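Local structure of putative cell invasion protein with MAC/Perforin domain (Bacteroides thetaiotaomicron VPI-5482, 3KK7) at residues 198-201 and 202-205; 355-358 and 359-363; 400-403 and 404-408. The protein belongs to the membrane-attack complex/perforin (MACPF) family and may act at membranes, perhaps in cell invasion, although its precise role is not established. All blocks are in the same frame, centred on the assembly; numbering follows the deposited sequence.

Interaction 1: 198-201 and 202-205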
ATOM      1  N   ASN A 198      -3.826  -9.417  12.191  1.00 27.04           N
ATOM      2  CA  ASN A 198      -5.188  -9.862  12.500  1.00 27.46           C
ATOM      3  C   ASN A 198      -6.220  -9.635  11.415  1.00 27.69           C
ATOM      4  O   ASN A 198      -7.382  -9.963  11.592  1.00 28.27           O
ATOM      5  CB  ASN A 198      -5.666  -9.264  13.819  1.00 27.33           C
ATOM      6  CG  ASN A 198      -4.832  -9.730  14.991  1.00 28.25           C
ATOM      7  OD1 ASN A 198      -4.447 -10.897  15.074  1.00 27.93           O
ATOM      8  ND2 ASN A 198      -4.539  -8.819  15.898  1.00 30.13           N
ATOM      9  N   SER A 199      -5.788  -9.098  10.285  1.00 27.79           N
ATOM     10  CA  SER A 199      -6.642  -8.943   9.129  1.00 27.23           C
ATOM     11  C   SER A 199      -5.773  -9.277   7.911  1.00 26.75           C
ATOM     12  O   SER A 199      -4.573  -9.556   8.054  1.00 26.40           O
ATOM     13  CB  SER A 199      -7.236  -7.520   9.073  1.00 27.05           C
ATOM     14  OG  SER A 199      -6.260  -6.533   8.800  1.00 27.27           O
ATOM     15  N   SER A 200      -6.400  -9.299   6.739  1.00 25.69           N
ATOM     16  CA  SER A 200      -5.694  -9.606   5.517  1.00 25.30           C
ATOM     17  C   SER A 200      -5.080  -8.326   5.018  1.00 24.78           C
ATOM     18  O   SER A 200      -5.522  -7.242   5.368  1.00 25.35           O
ATOM     19  CB  SER A 200      -6.645 -10.167   4.458  1.00 25.35           C
ATOM     20  OG  SER A 200      -7.601  -9.198   4.054  1.00 25.50           O
HETATM   21  N   MSE A 201      -4.060  -8.442   4.193  1.00 24.17           N
HETATM   22  CA  MSE A 201      -3.472  -7.272   3.591  1.00 23.70           C
HETATM   23  C   MSE A 201      -4.543  -6.429   2.856  1.00 23.94           C
HETATM   24  O   MSE A 201      -4.505  -5.173   2.878  1.00 23.71           O
HETATM   25  CB  MSE A 201      -2.340  -7.703   2.650  1.00 23.62           C
HETATM   26  CG  MSE A 201      -1.615  -6.550   1.932  1.00 23.75           C
HETATM   27 SE   MSE A 201      -0.797  -5.280   3.169  0.75 24.70          SE
HETATM   28  CE  MSE A 201       0.322  -6.573   4.140  1.00 22.58           C
ATOM     29  N   VAL A 202      -5.475  -7.119   2.186  1.00 23.65           N
ATOM     30  CA  VAL A 202      -6.571  -6.459   1.513  1.00 23.48           C
ATOM     31  C   VAL A 202      -7.320  -5.543   2.490  1.00 23.75           C
ATOM     32  O   VAL A 202      -7.546  -4.368   2.193  1.00 22.55           O
ATOM     33  CB  VAL A 202      -7.556  -7.470   0.845  1.00 23.84           C
ATOM     34  CG1 VAL A 202      -8.945  -6.824   0.590  1.00 21.88           C
ATOM     35  CG2 VAL A 202      -6.950  -8.039  -0.466  1.00 23.91           C
ATOM     36  N   GLU A 203      -7.681  -6.100   3.650  1.00 24.24           N
ATOM     37  CA  GLU A 203      -8.419  -5.373   4.695  1.00 24.26           C
ATOM     38  C   GLU A 203      -7.604  -4.210   5.284  1.00 24.58           C
ATOM     39  O   GLU A 203      -8.126  -3.108   5.500  1.00 24.25           O
ATOM     40  CB  GLU A 203      -8.870  -6.350   5.794  1.00 24.62           C
ATOM     41  CG  GLU A 203     -10.219  -7.076   5.481  1.00 25.47           C
ATOM     42  CD  GLU A 203     -10.436  -8.407   6.234  1.00 27.49           C
ATOM     43  OE1 GLU A 203      -9.599  -8.794   7.088  1.00 29.09           O
ATOM     44  OE2 GLU A 203     -11.458  -9.081   5.951  1.00 29.71           O
ATOM     45  N   LEU A 204      -6.315  -4.459   5.514  1.00 24.97           N
ATOM     46  CA  LEU A 204      -5.411  -3.460   6.028  1.00 25.20           C
ATOM     47  C   LEU A 204      -5.355  -2.294   5.046  1.00 25.68           C
ATOM     48  O   LEU A 204      -5.417  -1.136   5.460  1.00 26.11           O
ATOM     49  CB  LEU A 204      -4.020  -4.081   6.280  1.00 25.71           C
ATOM     50  CG  LEU A 204      -2.876  -3.273   6.949  1.00 25.76           C
ATOM     51  CD1 LEU A 204      -1.720  -4.201   7.372  1.00 24.68           C
ATOM     52  CD2 LEU A 204      -2.367  -2.128   6.051  1.00 24.69           C
HETATM   53  N   MSE A 205      -5.290  -2.564   3.748  1.00 25.96           N
HETATM   54  CA  MSE A 205      -5.219  -1.439   2.790  1.00 26.45           C
HETATM   55  C   MSE A 205      -6.536  -0.692   2.696  1.00 26.67           C
HETATM   56  O   MSE A 205      -6.550   0.508   2.448  1.00 26.74           O
HETATM   57  CB  MSE A 205      -4.727  -1.861   1.407  1.00 25.72           C
HETATM   58  CG  MSE A 205      -3.299  -2.323   1.441  1.00 26.67           C
HETATM   59 SE   MSE A 205      -2.694  -3.322  -0.121  0.75 28.27          SE
HETATM   60  CE  MSE A 205      -2.546  -1.827  -1.409  1.00 17.44           C
TER

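Interaction 2: 355-358 and 359-363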
ATOM      1  N   PHE A 355       4.534 -10.532   3.646  1.00 23.46           N
ATOM      2  CA  PHE A 355       3.610  -9.395   3.702  1.00 23.19           C
ATOM      3  C   PHE A 355       4.046  -8.323   2.718  1.00 23.71           C
ATOM      4  O   PHE A 355       3.226  -7.683   2.057  1.00 24.00           O
ATOM      5  CB  PHE A 355       3.502  -8.802   5.093  1.00 22.93           C
ATOM      6  CG  PHE A 355       3.018  -9.770   6.151  1.00 22.02           C
ATOM      7  CD1 PHE A 355       2.489 -11.016   5.820  1.00 19.45           C
ATOM      8  CD2 PHE A 355       3.054  -9.392   7.491  1.00 20.25           C
ATOM      9  CE1 PHE A 355       2.036 -11.862   6.799  1.00 19.57           C
ATOM     10  CE2 PHE A 355       2.601 -10.247   8.488  1.00 20.27           C
ATOM     11  CZ  PHE A 355       2.096 -11.476   8.153  1.00 20.00           C
ATOM     12  N   LYS A 356       5.350  -8.142   2.613  1.00 24.21           N
ATOM     13  CA  LYS A 356       5.907  -7.185   1.689  1.00 24.48           C
ATOM     14  C   LYS A 356       5.431  -7.507   0.287  1.00 23.89           C
ATOM     15  O   LYS A 356       4.831  -6.675  -0.380  1.00 23.07           O
ATOM     16  CB  LYS A 356       7.444  -7.202   1.778  1.00 25.19           C
ATOM     17  CG  LYS A 356       8.005  -6.493   3.040  1.00 26.46           C
ATOM     18  CD  LYS A 356       9.473  -6.803   3.264  1.00 29.39           C
ATOM     19  CE  LYS A 356      10.407  -5.941   2.449  1.00 30.80           C
ATOM     20  NZ  LYS A 356      10.551  -4.601   3.093  1.00 34.21           N
ATOM     21  N   GLN A 357       5.674  -8.739  -0.125  1.00 23.86           N
ATOM     22  CA  GLN A 357       5.291  -9.206  -1.445  1.00 24.15           C
ATOM     23  C   GLN A 357       3.778  -9.117  -1.682  1.00 23.63           C
ATOM     24  O   GLN A 357       3.331  -8.663  -2.733  1.00 24.27           O
ATOM     25  CB  GLN A 357       5.786 -10.643  -1.618  1.00 24.95           C
ATOM     26  CG  GLN A 357       5.700 -11.235  -3.041  1.00 27.94           C
ATOM     27  CD  GLN A 357       6.368 -10.349  -4.063  1.00 33.20           C
ATOM     28  OE1 GLN A 357       7.342  -9.649  -3.746  1.00 36.78           O
ATOM     29  NE2 GLN A 357       5.846 -10.353  -5.300  1.00 35.56           N
ATOM     30  N   ARG A 358       2.984  -9.507  -0.691  1.00 23.02           N
ATOM     31  CA  ARG A 358       1.529  -9.463  -0.817  1.00 22.35           C
ATOM     32  C   ARG A 358       0.977  -8.044  -0.973  1.00 22.39           C
ATOM     33  O   ARG A 358       0.051  -7.846  -1.751  1.00 21.70           O
ATOM     34  CB  ARG A 358       0.853 -10.182   0.355  1.00 22.08           C
ATOM     35  CG  ARG A 358      -0.643 -10.304   0.185  1.00 21.34           C
ATOM     36  CD  ARG A 358      -1.278 -11.376   1.037  1.00 20.95           C
ATOM     37  NE  ARG A 358      -0.882 -12.703   0.573  1.00 21.13           N
ATOM     38  CZ  ARG A 358      -1.393 -13.338  -0.480  1.00 20.18           C
ATOM     39  NH1 ARG A 358      -2.361 -12.797  -1.184  1.00 20.86           N
ATOM     40  NH2 ARG A 358      -0.937 -14.543  -0.823  1.00 20.02           N
ATOM     41  N   TYR A 359       1.528  -7.095  -0.204  1.00 22.32           N
ATOM     42  CA  TYR A 359       1.240  -5.694  -0.355  1.00 22.61           C
ATOM     43  C   TYR A 359       1.498  -5.287  -1.802  1.00 23.22           C
ATOM     44  O   TYR A 359       0.624  -4.727  -2.478  1.00 23.71           O
ATOM     45  CB  TYR A 359       2.101  -4.805   0.586  1.00 22.74           C
ATOM     46  CG  TYR A 359       2.102  -3.343   0.138  1.00 22.88           C
ATOM     47  CD1 TYR A 359       1.042  -2.500   0.441  1.00 23.67           C
ATOM     48  CD2 TYR A 359       3.118  -2.833  -0.649  1.00 21.53           C
ATOM     49  CE1 TYR A 359       1.010  -1.174  -0.014  1.00 22.83           C
ATOM     50  CE2 TYR A 359       3.099  -1.525  -1.087  1.00 20.84           C
ATOM     51  CZ  TYR A 359       2.034  -0.699  -0.777  1.00 23.39           C
ATOM     52  OH  TYR A 359       2.018   0.628  -1.233  1.00 26.10           O
ATOM     53  N   ASN A 360       2.697  -5.576  -2.277  1.00 23.34           N
ATOM     54  CA  ASN A 360       3.059  -5.240  -3.655  1.00 23.98           C
ATOM     55  C   ASN A 360       2.176  -5.904  -4.701  1.00 23.34           C
ATOM     56  O   ASN A 360       1.689  -5.255  -5.650  1.00 23.36           O
ATOM     57  CB  ASN A 360       4.542  -5.542  -3.920  1.00 24.23           C
ATOM     58  CG  ASN A 360       5.439  -4.470  -3.351  1.00 26.10           C
ATOM     59  OD1 ASN A 360       5.380  -3.340  -3.816  1.00 31.56           O
ATOM     60  ND2 ASN A 360       6.233  -4.790  -2.332  1.00 23.99           N
ATOM     61  N   ASP A 361       1.940  -7.180  -4.513  1.00 22.67           N
ATOM     62  CA  ASP A 361       1.151  -7.915  -5.475  1.00 23.18           C
ATOM     63  C   ASP A 361      -0.316  -7.425  -5.448  1.00 23.20           C
ATOM     64  O   ASP A 361      -1.017  -7.425  -6.478  1.00 23.42           O
ATOM     65  CB  ASP A 361       1.221  -9.428  -5.167  1.00 23.49           C
ATOM     66  CG  ASP A 361       2.481 -10.110  -5.694  1.00 23.84           C
ATOM     67  OD1 ASP A 361       3.206  -9.561  -6.561  1.00 23.22           O
ATOM     68  OD2 ASP A 361       2.707 -11.262  -5.251  1.00 27.56           O
ATOM     69  N   THR A 362      -0.789  -7.002  -4.279  1.00 23.02           N
ATOM     70  CA  THR A 362      -2.187  -6.620  -4.160  1.00 22.41           C
ATOM     71  C   THR A 362      -2.329  -5.246  -4.782  1.00 23.22           C
ATOM     72  O   THR A 362      -3.263  -4.991  -5.539  1.00 23.65           O
ATOM     73  CB  THR A 362      -2.644  -6.643  -2.712  1.00 22.28           C
ATOM     74  OG1 THR A 362      -2.461  -7.960  -2.167  1.00 19.99           O
ATOM     75  CG2 THR A 362      -4.092  -6.227  -2.588  1.00 22.82           C
ATOM     76  N   HIS A 363      -1.370  -4.370  -4.501  1.00 23.60           N
ATOM     77  CA  HIS A 363      -1.375  -3.049  -5.080  1.00 23.66           C
ATOM     78  C   HIS A 363      -1.374  -3.132  -6.589  1.00 24.28           C
ATOM     79  O   HIS A 363      -2.039  -2.338  -7.263  1.00 23.74           O
ATOM     80  CB  HIS A 363      -0.141  -2.286  -4.640  1.00 23.30           C
ATOM     81  CG  HIS A 363       0.024  -0.975  -5.329  1.00 23.71           C
ATOM     82  ND1 HIS A 363      -0.902   0.046  -5.217  1.00 25.28           N
ATOM     83  CD2 HIS A 363       1.003  -0.516  -6.154  1.00 25.81           C
ATOM     84  CE1 HIS A 363      -0.494   1.080  -5.938  1.00 27.84           C
ATOM     85  NE2 HIS A 363       0.667   0.769  -6.507  1.00 28.11           N
TER

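Interaction 3: 400-403 and 404-408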
ATOM      1  N   LEU A 400       3.812 -25.083   3.166  1.00 29.23           N
ATOM      2  CA  LEU A 400       2.885 -24.490   4.133  1.00 28.87           C
ATOM      3  C   LEU A 400       2.125 -23.343   3.486  1.00 29.22           C
ATOM      4  O   LEU A 400       2.732 -22.366   3.045  1.00 29.17           O
ATOM      5  CB  LEU A 400       3.646 -23.968   5.336  1.00 28.69           C
ATOM      6  CG  LEU A 400       2.799 -23.272   6.406  1.00 28.81           C
ATOM      7  CD1 LEU A 400       1.819 -24.258   7.093  1.00 27.89           C
ATOM      8  CD2 LEU A 400       3.745 -22.580   7.391  1.00 26.71           C
ATOM      9  N   ASN A 401       0.803 -23.477   3.405  1.00 29.93           N
ATOM     10  CA  ASN A 401      -0.068 -22.382   2.986  1.00 30.59           C
ATOM     11  C   ASN A 401      -0.446 -21.586   4.229  1.00 30.46           C
ATOM     12  O   ASN A 401      -1.061 -22.149   5.143  1.00 30.95           O
ATOM     13  CB  ASN A 401      -1.323 -22.874   2.251  1.00 31.01           C
ATOM     14  CG  ASN A 401      -1.058 -23.187   0.761  1.00 33.66           C
ATOM     15  OD1 ASN A 401      -1.700 -22.620  -0.127  1.00 36.22           O
ATOM     16  ND2 ASN A 401      -0.100 -24.087   0.493  1.00 35.35           N
ATOM     17  N   THR A 402      -0.071 -20.298   4.265  1.00 29.52           N
ATOM     18  CA  THR A 402      -0.307 -19.454   5.434  1.00 29.01           C
ATOM     19  C   THR A 402      -1.741 -18.953   5.465  1.00 28.39           C
ATOM     20  O   THR A 402      -2.486 -19.171   4.534  1.00 28.43           O
ATOM     21  CB  THR A 402       0.665 -18.246   5.466  1.00 29.03           C
ATOM     22  OG1 THR A 402       0.339 -17.312   4.421  1.00 29.32           O
ATOM     23  CG2 THR A 402       2.107 -18.716   5.312  1.00 29.05           C
ATOM     24  N   ARG A 403      -2.107 -18.253   6.527  1.00 27.86           N
ATOM     25  CA  ARG A 403      -3.420 -17.646   6.648  1.00 27.77           C
ATOM     26  C   ARG A 403      -3.720 -16.666   5.514  1.00 27.89           C
ATOM     27  O   ARG A 403      -4.879 -16.505   5.064  1.00 26.83           O
ATOM     28  CB  ARG A 403      -3.516 -16.871   7.958  1.00 27.98           C
ATOM     29  CG  ARG A 403      -3.533 -17.717   9.222  1.00 28.45           C
ATOM     30  CD  ARG A 403      -3.912 -16.847  10.420  1.00 28.57           C
ATOM     31  NE  ARG A 403      -2.858 -15.891  10.733  1.00 28.62           N
ATOM     32  CZ  ARG A 403      -3.018 -14.741  11.397  1.00 29.66           C
ATOM     33  NH1 ARG A 403      -1.966 -13.958  11.603  1.00 30.03           N
ATOM     34  NH2 ARG A 403      -4.201 -14.355  11.848  1.00 29.73           N
ATOM     35  N   GLN A 404      -2.654 -16.007   5.073  1.00 28.03           N
ATOM     36  CA  GLN A 404      -2.730 -14.942   4.086  1.00 28.19           C
ATOM     37  C   GLN A 404      -2.762 -15.568   2.704  1.00 28.36           C
ATOM     38  O   GLN A 404      -3.023 -14.898   1.714  1.00 28.01           O
ATOM     39  CB  GLN A 404      -1.520 -14.014   4.241  1.00 28.00           C
ATOM     40  CG  GLN A 404      -1.367 -13.309   5.617  1.00 29.63           C
ATOM     41  CD  GLN A 404      -0.821 -14.186   6.779  1.00 31.44           C
ATOM     42  OE1 GLN A 404      -0.214 -15.244   6.564  1.00 32.80           O
ATOM     43  NE2 GLN A 404      -1.055 -13.735   8.017  1.00 29.63           N
ATOM     44  N   GLY A 405      -2.492 -16.870   2.645  1.00 28.96           N
ATOM     45  CA  GLY A 405      -2.514 -17.617   1.386  1.00 29.49           C
ATOM     46  C   GLY A 405      -1.188 -17.602   0.641  1.00 29.74           C
ATOM     47  O   GLY A 405      -1.149 -17.785  -0.559  1.00 30.46           O
ATOM     48  N   ASP A 406      -0.098 -17.400   1.366  1.00 29.93           N
ATOM     49  CA  ASP A 406       1.243 -17.460   0.801  1.00 29.92           C
ATOM     50  C   ASP A 406       1.646 -18.922   0.822  1.00 29.83           C
ATOM     51  O   ASP A 406       1.188 -19.651   1.682  1.00 29.58           O
ATOM     52  CB  ASP A 406       2.215 -16.636   1.657  1.00 29.58           C
ATOM     53  CG  ASP A 406       1.679 -15.261   1.983  1.00 29.92           C
ATOM     54  OD1 ASP A 406       1.333 -14.499   1.034  1.00 30.25           O
ATOM     55  OD2 ASP A 406       1.599 -14.941   3.190  1.00 28.82           O
ATOM     56  N   LYS A 407       2.495 -19.339  -0.115  1.00 29.97           N
ATOM     57  CA  LYS A 407       2.983 -20.705  -0.164  1.00 30.24           C
ATOM     58  C   LYS A 407       4.455 -20.737   0.227  1.00 30.19           C
ATOM     59  O   LYS A 407       5.312 -20.245  -0.503  1.00 29.88           O
ATOM     60  CB  LYS A 407       2.764 -21.319  -1.561  1.00 30.43           C
ATOM     61  CG  LYS A 407       1.372 -21.066  -2.121  1.00 31.11           C
ATOM     62  CD  LYS A 407       0.829 -22.181  -2.998  1.00 33.18           C
ATOM     63  CE  LYS A 407      -0.643 -21.935  -3.356  1.00 34.61           C
ATOM     64  NZ  LYS A 407      -1.527 -23.108  -3.074  1.00 37.16           N
ATOM     65  N   LEU A 408       4.736 -21.307   1.397  1.00 30.43           N
ATOM     66  CA  LEU A 408       6.100 -21.435   1.891  1.00 30.70           C
ATOM     67  C   LEU A 408       6.588 -22.858   1.602  1.00 31.10           C
ATOM     68  O   LEU A 408       6.357 -23.795   2.375  1.00 30.96           O
ATOM     69  CB  LEU A 408       6.177 -21.078   3.388  1.00 30.98           C
ATOM     70  CG  LEU A 408       5.451 -19.781   3.813  1.00 31.59           C
ATOM     71  CD1 LEU A 408       5.592 -19.503   5.319  1.00 32.19           C
ATOM     72  CD2 LEU A 408       5.977 -18.616   3.005  1.00 30.73           C
TER

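Interaction 1: 198-201 and 202-205
Ser200 holds its OG between the backbone N and the carbonyl carbon (chi1 65°), which turns the hydroxyl toward the amide nitrogens of the first turn of helix 201-208, while Glu203, with CG anti to its carbonyl carbon (chi1 -85°) and an extended chain beyond, returns its carboxylate to the backbone of Ser200. The result is a capping box with Ser200 as N-cap. Glu203 N donates to Ser200 OG at 3.1 Å, and in exchange Ser200 N reaches Glu203 OE1 over a longer 3.3 Å, almost straight (168°), although it meets the carboxylate from above its plane. Ser199 CB sits 3.3 Å from Glu203 OE1, beside the returning carboxylate.

The helix then takes over with routine backbone bonds, Leu204 N to Ser200 O at 2.9 Å and Met205 N to Met201 O at 2.9 Å. On the apolar side the two selenomethionines meet, Met201 CG lying 4.0 Å from Met205 SE. Both pack against Tyr359 of helix 353-363, whereas Leu204 leans on Phe192 and Leu196 of helix 190-198. Ser199 is the first residue to leave that preceding helix, and its OG binds Ala195 O; Ser200 OG is also bonded to Glu370 O.

The short link between two helices of the MACPF region is thus a worked case of a helix start that supplies its own acceptors: a hydroxyl takes up one amide of the first turn and a carboxylate the amide of the N-cap, and the negative charge so placed is likely to be eased by the helix dipole.

Interaction 2: 355-358 and 359-363
Gln357 and Asp361 stand one turn apart on the alpha-helix 353-363, where a side chain one turn on can add a bond to those of the backbone. The backbone is well supplied: Tyr359 N binds Phe355 O at 2.9 Å, Asn360 N binds Lys356 O at 3.1 Å and Asp361 N binds Gln357 O at 2.7 Å. Lys356 O takes a second, weak bond from Asn360 ND2, whose amide is carried back over the preceding turn and also has a weak partner in Ser347 OG.

The Gln357 chain starts with CG anti to the backbone N (chi1 -169°) and bends at its next bond, bringing NE2 round to the carboxylate of Asp361, a residue that also touches Leu467. The bond to Asp361 OD2 is weak, at 3.3 Å, and the amide and carboxylate planes stand 81° apart, so the two groups meet steeply rather than flat. Replacing Asp361 with an alanine would probably leave the Gln357 amide without this carboxylate partner and set it freer to turn.

The longer polar chains look beyond the helix. Lys356 NZ reaches Ser347 O, Tyr359 OH binds Glu210 O, and Arg358 NE forms a salt bridge with Asp406 in the hairpin 400-408. Phe355 sets its ring edge-to-face with Tyr197.

Toward the end of the helix, Arg358 O accepts twice from one residue. Thr362 N comes in at 2.8 Å on one face of the carbonyl plane. Thr362 OG1, held anti to its own carbonyl carbon (chi1 -59°) and with a weak further partner in Gln367 O, arrives from the opposite face, and the 2.5 Å between Thr362 OG1 and Arg358 O is short enough to be read with caution.

Interaction 3: 400-403 and 404-408
Thr402 OG1 has three polar groups close by at the head of the beta hairpin formed by strands 392-401 and 407-411. It accepts from Asp406 N at 3.1 Å, and its one proton may go to Asp406 OD2 or to Gln404 OE1, each 3.0 Å from Thr402 OG1. This convergence depends on a first torsion (chi1 70°) that places OG1 over the turn, and on a bend at the second torsion of Gln404 that folds the amide back.

The loop is a type I turn, Thr402 to Gly405, closed by Gly405 N donating to Thr402 O, and continued as a G1 beta bulge in which Thr402 N binds Asp406 O at 2.9 Å. Gly405 has a positive phi (88°), where a CB would be jammed against the carbonyl oxygen of Gln404. Leu400 and Leu408 then pair in hydrogen-bonded register, Leu408 N to Leu400 O at 2.8 Å; Leu408 CD1 meets Thr402 CG2 at 3.6 Å, and the Leu408 and Leu400 side chains lie side by side, pointing the same way.

The turn is tied to its surroundings by salt bridges and hydrogen bonds: Arg403 NE pairs with the terminal carboxylate of Leu541, Arg403 NH1 binds Tyr197 O, and Asp406, the mate of Arg358, also accepts from Asn354 ND2 on its OD2. On the face of Asn401 and Lys407, the two side chains run alongside one another and share Glu378 as a stronger partner, while Lys407 NZ donates to Asn401 OD1 at 3.0 Å, in the plane of the amide and on a lone pair.

Helix 353-363, the seat of interaction 2, touches both of the others, whereas interactions 1 and 3 come no nearer than about 5 Å between nearest atoms. Its two sides differ in chemistry: toward interaction 1 the meeting is apolar, the selenomethionines of the capped helix lying against Tyr359 and its neighbours, but toward interaction 3 it is largely polar, through the Arg358-Asp406 salt bridge. Interactions 1 and 2 belong to the MACPF region and are partly buried, while interaction 3, in the D2 region, is mostly buried, its centre about 20 Å from the centre of the chain. Of these contacts, it is interaction 2 against interaction 3 that brings the two regions together.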